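Local coordinates for VC0179-like protein (Escherichia coli, PDB 4XJ6) that probably makes cyclic GMP-AMP, acting as a magnesium-dependent dinucleotide cyclase of the nucleotidyltransferase superfamily, at residues 92-100 with 146-155. Numbering follows the deposited sequence.
Sequences MEDEARDDF and SIGHTLLLLL
Phe100 reaches across to helix 149-166 with the far edge of its ring: Leu155 CD1 sits close to the ring plane, 3.8 Å from CZ. The other two partners come in obliquely, Leu151 CD2 near CE1 and Ile147 CD1 3.9 Å from the Phe100 CB. With CG anti to the backbone N (chi1 -174°), the ring is carried out from its own helix toward these three aliphatic ends, while Ala48 and Ala52 of helix 24-57 and Met136 of strand 128-138 also touch it. Another flat group, the Arg97 guanidinium, is held through NH1 by Ile89 O and Ala52 O; Met92 CG lies over the centre of one face, 3.5 Å above the plane. Farther along the same methionine, the thioether swings round to Leu151, with Met92 SD 4.1 Å from Leu151 CD1 and the two side chains crossing at about a right angle.

One turn before Phe100, Ala96 is small enough to let the two backbones close to 5.2 Å, CA to CA, at Ile147. Ile147 lays CG1 against the Ala96 carbonyl, 3.7 Å from its O. On the polar side of the contact, Asp99 OD2 and Ser146 OG stand 3.3 Å apart; Thr139 engages both, giving its N to the carboxylate and its O to the serine hydroxyl. Here, then, an aliphatic-aromatic core joins helix 94-102, with Met92 just before it, to the first turns of helix 149-166 and the residues leading into it, beside the mixed sheet of the nucleotidyltransferase fold, whose strand 128-138 carries the magnesium-binding Asp129 and Asp131 near its start.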
loop_
_atom_site.group_PDB
_atom_site.type_symbol
_atom_site.label_atom_id
_atom_site.label_comp_id
_atom_site.label_asym_id
_atom_site.label_seq_id
_atom_site.Cartn_x
_atom_site.Cartn_y
_atom_site.Cartn_z
ATOM N N MET A 92 15.282 27.382 -6.707
ATOM C CA MET A 92 13.825 27.293 -6.752
ATOM C C MET A 92 13.218 28.697 -6.815
ATOM O O MET A 92 13.649 29.602 -6.100
ATOM C CB MET A 92 13.285 26.514 -5.548
ATOM C CG MET A 92 13.616 27.113 -4.195
ATOM S SD MET A 92 13.185 26.001 -2.835
ATOM C CE MET A 92 11.467 25.668 -3.200
ATOM N N GLU A 93 12.231 28.872 -7.689
ATOM C CA GLU A 93 11.612 30.178 -7.917
ATOM C C GLU A 93 10.997 30.766 -6.647
ATOM O O GLU A 93 10.669 30.037 -5.709
ATOM C CB GLU A 93 10.545 30.074 -9.010
ATOM C CG GLU A 93 11.105 29.861 -10.409
ATOM C CD GLU A 93 10.018 29.774 -11.463
ATOM O OE1 GLU A 93 9.106 28.934 -11.312
ATOM O OE2 GLU A 93 10.070 30.552 -12.440
ATOM N N ASP A 94 10.853 32.090 -6.628
ATOM C CA ASP A 94 10.321 32.804 -5.468
ATOM C C ASP A 94 8.967 32.257 -5.029
ATOM O O ASP A 94 8.735 32.038 -3.842
ATOM C CB ASP A 94 10.199 34.300 -5.769
ATOM C CG ASP A 94 11.541 35.009 -5.774
ATOM O OD1 ASP A 94 12.356 34.749 -4.864
ATOM O OD2 ASP A 94 11.782 35.826 -6.689
ATOM N N GLU A 95 8.081 32.031 -5.993
ATOM C CA GLU A 95 6.741 31.529 -5.706
ATOM C C GLU A 95 6.799 30.137 -5.081
ATOM O O GLU A 95 6.138 29.868 -4.078
ATOM C CB GLU A 95 5.896 31.497 -6.982
ATOM C CG GLU A 95 5.766 32.839 -7.696
ATOM C CD GLU A 95 6.998 33.204 -8.505
ATOM O OE1 GLU A 95 7.978 32.429 -8.493
ATOM O OE2 GLU A 95 6.985 34.270 -9.154
ATOM N N ALA A 96 7.595 29.257 -5.681
ATOM C CA ALA A 96 7.776 27.910 -5.155
ATOM C C ALA A 96 8.452 27.968 -3.792
ATOM O O ALA A 96 8.100 27.214 -2.884
ATOM C CB ALA A 96 8.590 27.061 -6.118
ATOM N N ARG A 97 9.419 28.871 -3.654
ATOM C CA ARG A 97 10.155 29.018 -2.405
ATOM C C ARG A 97 9.234 29.506 -1.290
ATOM O O ARG A 97 9.316 29.028 -0.159
ATOM C CB ARG A 97 11.333 29.980 -2.577
ATOM C CG ARG A 97 12.343 29.916 -1.442
ATOM C CD ARG A 97 13.433 30.963 -1.593
ATOM N NE ARG A 97 14.236 30.756 -2.792
ATOM C CZ ARG A 97 15.272 29.925 -2.858
ATOM N NH1 ARG A 97 15.627 29.217 -1.792
ATOM N NH2 ARG A 97 15.950 29.796 -3.990
ATOM N N ASP A 98 8.357 30.450 -1.623
ATOM C CA ASP A 98 7.389 30.981 -0.668
ATOM C C ASP A 98 6.497 29.875 -0.118
ATOM O O ASP A 98 6.250 29.803 1.086
ATOM C CB ASP A 98 6.531 32.069 -1.318
ATOM C CG ASP A 98 7.302 33.350 -1.565
ATOM O OD1 ASP A 98 8.326 33.566 -0.886
ATOM O OD2 ASP A 98 6.882 34.140 -2.437
ATOM N N ASP A 99 6.019 29.012 -1.009
ATOM C CA ASP A 99 5.187 27.883 -0.616
ATOM C C ASP A 99 5.956 26.920 0.282
ATOM O O ASP A 99 5.451 26.488 1.321
ATOM C CB ASP A 99 4.671 27.140 -1.848
ATOM C CG ASP A 99 3.614 27.921 -2.602
ATOM O OD1 ASP A 99 2.931 28.759 -1.979
ATOM O OD2 ASP A 99 3.459 27.690 -3.820
ATOM N N PHE A 100 7.177 26.594 -0.133
ATOM C CA PHE A 100 8.011 25.637 0.579
ATOM C C PHE A 100 8.279 26.093 2.008
ATOM O O PHE A 100 8.195 25.305 2.943
ATOM C CB PHE A 100 9.327 25.423 -0.172
ATOM C CG PHE A 100 10.196 24.347 0.416
ATOM C CD1 PHE A 100 9.770 23.030 0.435
ATOM C CD2 PHE A 100 11.442 24.650 0.935
ATOM C CE1 PHE A 100 10.565 22.037 0.972
ATOM C CE2 PHE A 100 12.243 23.664 1.472
ATOM C CZ PHE A 100 11.805 22.355 1.492
ATOM N N SER A 146 3.852 23.576 -8.263
ATOM C CA SER A 146 4.861 24.621 -8.410
ATOM C C SER A 146 6.246 24.128 -7.998
ATOM O O SER A 146 7.238 24.398 -8.676
ATOM C CB SER A 146 4.479 25.855 -7.589
ATOM O OG SER A 146 4.479 25.569 -6.199
ATOM N N ILE A 147 6.306 23.406 -6.885
ATOM C CA ILE A 147 7.564 22.869 -6.382
ATOM C C ILE A 147 7.983 21.621 -7.165
ATOM O O ILE A 147 7.171 20.727 -7.409
ATOM C CB ILE A 147 7.463 22.535 -4.876
ATOM C CG1 ILE A 147 7.148 23.803 -4.077
ATOM C CG2 ILE A 147 8.746 21.884 -4.379
ATOM C CD1 ILE A 147 6.967 23.572 -2.592
ATOM N N GLY A 148 9.250 21.580 -7.567
ATOM C CA GLY A 148 9.778 20.475 -8.349
ATOM C C GLY A 148 9.628 19.127 -7.671
ATOM O O GLY A 148 9.743 19.020 -6.448
ATOM N N HIS A 149 9.372 18.093 -8.469
ATOM C CA HIS A 149 9.124 16.760 -7.932
ATOM C C HIS A 149 10.399 16.126 -7.384
ATOM O O HIS A 149 10.357 15.398 -6.395
ATOM C CB HIS A 149 8.508 15.855 -9.005
ATOM C CG HIS A 149 9.489 15.371 -10.028
ATOM N ND1 HIS A 149 9.800 14.037 -10.188
ATOM C CD2 HIS A 149 10.234 16.041 -10.940
ATOM C CE1 HIS A 149 10.689 13.906 -11.156
ATOM N NE2 HIS A 149 10.971 15.107 -11.628
ATOM N N THR A 150 11.531 16.418 -8.018
ATOM C CA THR A 150 12.815 15.860 -7.601
ATOM C C THR A 150 13.190 16.321 -6.197
ATOM O O THR A 150 13.688 15.535 -5.388
ATOM C CB THR A 150 13.936 16.251 -8.576
ATOM O OG1 THR A 150 13.615 15.778 -9.889
ATOM C CG2 THR A 150 15.265 15.652 -8.136
ATOM N N LEU A 151 12.946 17.599 -5.919
ATOM C CA LEU A 151 13.229 18.179 -4.612
ATOM C C LEU A 151 12.502 17.416 -3.511
ATOM O O LEU A 151 13.118 16.962 -2.543
ATOM C CB LEU A 151 12.826 19.657 -4.591
ATOM C CG LEU A 151 13.370 20.578 -3.493
ATOM C CD1 LEU A 151 13.306 22.026 -3.956
ATOM C CD2 LEU A 151 12.617 20.418 -2.179
ATOM N N LEU A 152 11.188 17.285 -3.670
ATOM C CA LEU A 152 10.344 16.618 -2.685
ATOM C C LEU A 152 10.708 15.149 -2.530
ATOM O O LEU A 152 10.669 14.599 -1.430
ATOM C CB LEU A 152 8.872 16.752 -3.080
ATOM C CG LEU A 152 8.368 18.181 -3.297
ATOM C CD1 LEU A 152 6.976 18.167 -3.902
ATOM C CD2 LEU A 152 8.381 18.924 -1.980
ATOM N N LEU A 153 11.059 14.518 -3.645
ATOM C CA LEU A 153 11.449 13.113 -3.639
ATOM C C LEU A 153 12.777 12.907 -2.921
ATOM O O LEU A 153 12.963 11.917 -2.215
ATOM C CB LEU A 153 11.535 12.572 -5.069
ATOM C CG LEU A 153 10.199 12.307 -5.764
ATOM C CD1 LEU A 153 10.421 11.933 -7.224
ATOM C CD2 LEU A 153 9.419 11.221 -5.028
ATOM N N LEU A 154 13.697 13.849 -3.102
ATOM C CA LEU A 154 14.994 13.788 -2.434
ATOM C C LEU A 154 14.871 14.026 -0.933
ATOM O O LEU A 154 15.701 13.561 -0.154
ATOM C CB LEU A 154 15.961 14.804 -3.044
ATOM C CG LEU A 154 16.611 14.400 -4.368
ATOM C CD1 LEU A 154 17.557 15.488 -4.854
ATOM C CD2 LEU A 154 17.336 13.067 -4.225
ATOM N N LEU A 155 13.834 14.757 -0.534
ATOM C CA LEU A 155 13.576 14.999 0.881
ATOM C C LEU A 155 12.999 13.757 1.550
ATOM O O LEU A 155 13.268 13.489 2.721
ATOM C CB LEU A 155 12.628 16.182 1.065
ATOM C CG LEU A 155 13.173 17.543 0.632
ATOM C CD1 LEU A 155 12.208 18.646 1.026
ATOM C CD2 LEU A 155 14.550 17.793 1.227
#